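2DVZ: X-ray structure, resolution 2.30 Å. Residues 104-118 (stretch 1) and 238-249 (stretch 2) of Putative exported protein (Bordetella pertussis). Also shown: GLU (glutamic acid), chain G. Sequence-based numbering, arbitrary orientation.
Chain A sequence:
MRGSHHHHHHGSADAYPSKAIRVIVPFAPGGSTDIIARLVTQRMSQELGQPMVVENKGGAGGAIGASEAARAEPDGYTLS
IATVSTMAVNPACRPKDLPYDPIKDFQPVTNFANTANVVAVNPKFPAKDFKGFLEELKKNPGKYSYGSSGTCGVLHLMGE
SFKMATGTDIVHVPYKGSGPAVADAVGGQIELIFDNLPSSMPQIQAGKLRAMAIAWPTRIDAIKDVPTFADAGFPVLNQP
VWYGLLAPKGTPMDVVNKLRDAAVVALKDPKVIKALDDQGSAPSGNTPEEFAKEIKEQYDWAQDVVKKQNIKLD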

# COMPACT_ATOMS: atom_id res chain seq x y z
N LYS A 104 -8.63 15.73 -7.79
CA LYS A 104 -9.82 16.29 -8.44
C LYS A 104 -10.83 15.24 -8.90
O LYS A 104 -11.99 15.57 -9.12
CB LYS A 104 -9.44 17.20 -9.63
CG LYS A 104 -8.40 18.33 -9.37
CD LYS A 104 -8.82 19.37 -8.28
CE LYS A 104 -9.24 20.72 -8.88
NZ LYS A 104 -10.38 21.41 -8.15
N ASP A 105 -10.43 13.98 -9.09
CA ASP A 105 -11.38 12.99 -9.62
C ASP A 105 -11.99 12.08 -8.61
O ASP A 105 -12.80 11.23 -8.97
CB ASP A 105 -10.74 12.13 -10.72
CG ASP A 105 -10.33 12.94 -11.92
OD1 ASP A 105 -10.89 14.05 -12.08
OD2 ASP A 105 -9.46 12.47 -12.69
N PHE A 106 -11.60 12.22 -7.35
CA PHE A 106 -12.16 11.38 -6.29
C PHE A 106 -12.73 12.18 -5.14
O PHE A 106 -12.16 13.17 -4.75
CB PHE A 106 -11.10 10.37 -5.81
CG PHE A 106 -10.68 9.42 -6.88
CD1 PHE A 106 -11.55 8.41 -7.28
CD2 PHE A 106 -9.48 9.61 -7.59
CE1 PHE A 106 -11.20 7.56 -8.31
CE2 PHE A 106 -9.12 8.75 -8.64
CZ PHE A 106 -9.98 7.73 -8.98
N GLN A 107 -13.86 11.72 -4.63
CA GLN A 107 -14.35 12.12 -3.32
C GLN A 107 -13.80 11.11 -2.30
O GLN A 107 -14.15 9.92 -2.33
CB GLN A 107 -15.92 12.21 -3.30
CG GLN A 107 -16.56 12.35 -1.90
CD GLN A 107 -16.12 13.61 -1.20
OE1 GLN A 107 -16.30 14.67 -1.72
NE2 GLN A 107 -15.49 13.50 -0.04
N PRO A 108 -12.94 11.58 -1.36
CA PRO A 108 -12.54 10.69 -0.25
C PRO A 108 -13.66 10.35 0.73
O PRO A 108 -14.49 11.18 1.04
CB PRO A 108 -11.47 11.50 0.49
CG PRO A 108 -11.01 12.51 -0.52
CD PRO A 108 -12.27 12.87 -1.29
N VAL A 109 -13.67 9.09 1.20
CA VAL A 109 -14.64 8.68 2.18
C VAL A 109 -13.97 8.59 3.56
O VAL A 109 -14.40 9.25 4.52
CB VAL A 109 -15.30 7.35 1.76
CG1 VAL A 109 -16.22 6.85 2.86
CG2 VAL A 109 -16.06 7.53 0.40
N THR A 110 -12.91 7.78 3.64
CA THR A 110 -12.19 7.49 4.88
C THR A 110 -10.93 6.66 4.65
O THR A 110 -10.85 5.81 3.74
CB THR A 110 -13.10 6.79 5.94
OG1 THR A 110 -12.54 6.95 7.25
CG2 THR A 110 -13.28 5.31 5.61
N ASN A 111 -9.93 6.95 5.48
CA ASN A 111 -8.77 6.11 5.63
C ASN A 111 -9.14 4.94 6.53
O ASN A 111 -9.47 5.13 7.70
CB ASN A 111 -7.62 6.96 6.20
CG ASN A 111 -6.33 6.19 6.41
OD1 ASN A 111 -6.27 4.96 6.29
ND2 ASN A 111 -5.28 6.92 6.72
N PHE A 112 -9.11 3.73 5.96
CA PHE A 112 -9.29 2.50 6.72
C PHE A 112 -8.17 2.28 7.72
O PHE A 112 -8.39 2.07 8.93
CB PHE A 112 -9.26 1.28 5.81
CG PHE A 112 -10.48 1.11 4.94
CD1 PHE A 112 -11.66 1.85 5.17
CD2 PHE A 112 -10.46 0.17 3.89
CE1 PHE A 112 -12.82 1.66 4.36
CE2 PHE A 112 -11.63 -0.05 3.09
CZ PHE A 112 -12.79 0.70 3.32
N ALA A 113 -6.93 2.30 7.24
CA ALA A 113 -5.81 1.93 8.12
C ALA A 113 -4.52 2.55 7.67
O ALA A 113 -4.23 2.72 6.47
CB ALA A 113 -5.66 0.42 8.20
N ASN A 114 -3.72 2.87 8.67
CA ASN A 114 -2.34 3.15 8.45
C ASN A 114 -1.55 1.84 8.46
O ASN A 114 -1.81 0.97 9.27
CB ASN A 114 -1.88 4.15 9.48
CG ASN A 114 -2.48 5.51 9.25
OD1 ASN A 114 -2.17 6.19 8.27
ND2 ASN A 114 -3.33 5.93 10.17
N THR A 115 -0.57 1.72 7.56
CA THR A 115 0.08 0.44 7.28
C THR A 115 1.60 0.55 7.15
O THR A 115 2.13 1.48 6.52
CB THR A 115 -0.52 -0.19 6.03
OG1 THR A 115 -1.92 -0.32 6.21
CG2 THR A 115 0.03 -1.54 5.76
N ALA A 116 2.29 -0.42 7.77
CA ALA A 116 3.75 -0.48 7.75
C ALA A 116 4.22 -1.02 6.42
O ALA A 116 3.58 -1.90 5.84
CB ALA A 116 4.30 -1.38 8.89
N ASN A 117 5.34 -0.47 5.95
CA ASN A 117 6.10 -1.09 4.88
C ASN A 117 7.26 -1.91 5.46
O ASN A 117 7.59 -1.81 6.66
CB ASN A 117 6.58 -0.05 3.87
CG ASN A 117 5.47 0.47 2.96
OD1 ASN A 117 5.70 1.40 2.18
ND2 ASN A 117 4.30 -0.13 3.04
N VAL A 118 7.84 -2.77 4.64
CA VAL A 118 8.83 -3.74 5.09
C VAL A 118 9.81 -4.01 3.98
O VAL A 118 9.41 -4.10 2.83
CB VAL A 118 8.18 -5.08 5.58
CG1 VAL A 118 7.40 -5.86 4.43
CG2 VAL A 118 9.20 -5.96 6.36
N GLU G . 1.96 -1.03 -3.61
CA GLU G . 0.54 -0.86 -3.25
C GLU G . 0.32 0.31 -2.30
O GLU G . -0.12 0.19 -1.15
CB GLU G . -0.06 -2.17 -2.75
CG GLU G . 0.36 -3.37 -3.62
CD GLU G . -0.65 -4.48 -3.66
OE1 GLU G . -1.71 -4.31 -3.02
OE2 GLU G . -0.41 -5.53 -4.36
OXT GLU G . 0.54 1.45 -2.73
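Stretch 2, residues 238-249: NQPVWYGLLAPK

Two beta bulges interrupt the pairing of these strands, each shifting the register by one residue, yet the ladder survives both: an antiparallel pair can absorb an extra residue if the backbone amides can still find carbonyls opposite. Strand 241-248 runs against strand 106-115 with an angle of 154° between their N-to-C directions and a closest axial approach of 4.2 Å.

The ladder begins regularly. Thr 115 and Val 241 exchange two hydrogen bonds, Val 241 N to Thr 115 O at 2.8 Å and Thr 115 N to Val 241 O at 2.9 Å; Asn 114 and Trp 242 follow as a non-hydrogen-bonded pair, their CA atoms 4.2 Å apart. A water bridges this level, donating to Asn 114 OD1 and to Val 241 O. At the first bulge Tyr 243 O accepts from Ala 113 N at 3.2 Å and, weakly, from Phe 112 N at 2.8 Å, while Tyr 243 N reaches Ala 113 O at 3.0 Å. At the second, Leu 245 divides its bonds between neighbours: Val 109 N donates to Leu 245 O (2.9 Å), but Leu 245 N donates to Thr 110 O (2.7 Å).

The bulged residues Val 109 and Phe 112 have psi near -55° and point their CB atoms toward stretch 2, where both meet Leu 245: its CB lies 4.0 Å from Val 109 CB and 3.8 Å from Phe 112 CZ. Between the bulges, Gly 244 CA comes within 4.0 Å of Asn 111 CA; an ideal CB on this glycine would clash with Thr 110 O.

Regular pairing resumes with Pro 108 and Leu 246, CA atoms 4.7 Å apart, and continues at Gln 107 and Ala 247, with Ala 247 N 2.8 Å from Gln 107 O. Beyond the strand, Lys 249 closes the contact, its NZ donating to Lys 104 O at 2.9 Å.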

# COMPACT_ATOMS: atom_id res chain seq x y z
N ASN A 238 11.62 5.83 7.04
CA ASN A 238 10.63 5.32 7.97
C ASN A 238 9.21 5.86 7.73
O ASN A 238 8.55 6.32 8.66
CB ASN A 238 11.11 5.58 9.40
CG ASN A 238 10.48 4.66 10.40
OD1 ASN A 238 10.11 3.51 10.08
ND2 ASN A 238 10.34 5.15 11.65
N GLN A 239 8.75 5.76 6.48
CA GLN A 239 7.43 6.26 6.04
C GLN A 239 6.41 5.14 5.80
O GLN A 239 6.56 4.32 4.89
CB GLN A 239 7.58 7.11 4.77
CG GLN A 239 8.44 8.34 4.96
CD GLN A 239 7.74 9.49 5.74
OE1 GLN A 239 6.57 9.38 6.18
NE2 GLN A 239 8.49 10.61 5.92
N PRO A 240 5.38 5.06 6.63
CA PRO A 240 4.33 4.10 6.30
C PRO A 240 3.40 4.57 5.18
O PRO A 240 3.52 5.70 4.66
CB PRO A 240 3.56 3.97 7.61
CG PRO A 240 3.90 5.21 8.40
CD PRO A 240 5.15 5.79 7.89
N VAL A 241 2.47 3.69 4.83
CA VAL A 241 1.42 3.98 3.85
C VAL A 241 0.04 3.88 4.55
O VAL A 241 -0.06 3.93 5.80
CB VAL A 241 1.56 3.05 2.60
CG1 VAL A 241 2.88 3.28 1.93
CG2 VAL A 241 1.32 1.55 2.92
N TRP A 242 -1.02 3.77 3.74
CA TRP A 242 -2.39 3.67 4.23
C TRP A 242 -3.28 3.16 3.11
O TRP A 242 -2.88 3.14 1.93
CB TRP A 242 -2.96 4.99 4.83
CG TRP A 242 -2.63 6.33 4.10
CD1 TRP A 242 -1.99 7.39 4.65
CD2 TRP A 242 -2.95 6.71 2.74
NE1 TRP A 242 -1.89 8.41 3.74
CE2 TRP A 242 -2.49 8.03 2.56
CE3 TRP A 242 -3.60 6.07 1.66
CZ2 TRP A 242 -2.59 8.73 1.32
CZ3 TRP A 242 -3.70 6.76 0.40
CH2 TRP A 242 -3.20 8.09 0.26
N TYR A 243 -4.47 2.70 3.52
CA TYR A 243 -5.51 2.21 2.63
C TYR A 243 -6.84 2.85 2.99
O TYR A 243 -7.20 2.90 4.15
CB TYR A 243 -5.60 0.66 2.70
CG TYR A 243 -4.29 0.08 2.24
CD1 TYR A 243 -4.07 -0.16 0.87
CD2 TYR A 243 -3.24 -0.14 3.15
CE1 TYR A 243 -2.83 -0.64 0.42
CE2 TYR A 243 -2.01 -0.65 2.72
CZ TYR A 243 -1.80 -0.88 1.36
OH TYR A 243 -0.58 -1.35 0.93
N GLY A 244 -7.57 3.34 2.00
CA GLY A 244 -8.84 3.99 2.28
C GLY A 244 -9.87 3.83 1.18
O GLY A 244 -9.64 3.15 0.18
N LEU A 245 -11.01 4.50 1.36
CA LEU A 245 -12.14 4.31 0.50
C LEU A 245 -12.40 5.61 -0.28
O LEU A 245 -12.38 6.68 0.28
CB LEU A 245 -13.36 3.85 1.30
CG LEU A 245 -14.57 3.34 0.50
CD1 LEU A 245 -14.31 2.08 -0.40
CD2 LEU A 245 -15.68 3.07 1.45
N LEU A 246 -12.64 5.46 -1.58
CA LEU A 246 -12.83 6.58 -2.50
C LEU A 246 -14.12 6.38 -3.23
O LEU A 246 -14.50 5.24 -3.58
CB LEU A 246 -11.70 6.62 -3.54
CG LEU A 246 -10.27 6.84 -3.02
CD1 LEU A 246 -9.24 6.68 -4.16
CD2 LEU A 246 -10.08 8.21 -2.22
N ALA A 247 -14.81 7.48 -3.47
CA ALA A 247 -15.90 7.52 -4.44
C ALA A 247 -15.55 8.52 -5.57
O ALA A 247 -14.67 9.42 -5.39
CB ALA A 247 -17.21 7.92 -3.74
N PRO A 248 -16.23 8.40 -6.73
CA PRO A 248 -16.00 9.41 -7.76
C PRO A 248 -16.36 10.80 -7.25
O PRO A 248 -17.24 10.97 -6.38
CB PRO A 248 -16.92 8.98 -8.92
CG PRO A 248 -17.25 7.50 -8.64
CD PRO A 248 -17.24 7.39 -7.14
N LYS A 249 -15.66 11.79 -7.77
CA LYS A 249 -16.01 13.19 -7.48
C LYS A 249 -17.51 13.46 -7.82
O LYS A 249 -18.02 13.07 -8.87
CB LYS A 249 -15.08 14.13 -8.27
CG LYS A 249 -15.27 15.64 -7.96
CD LYS A 249 -14.41 16.15 -6.74
CE LYS A 249 -13.92 17.63 -6.99
NZ LYS A 249 -13.46 17.93 -8.46
O HOH W 1 0.49 6.01 7.34
O HOH W 2 8.22 3.16 3.19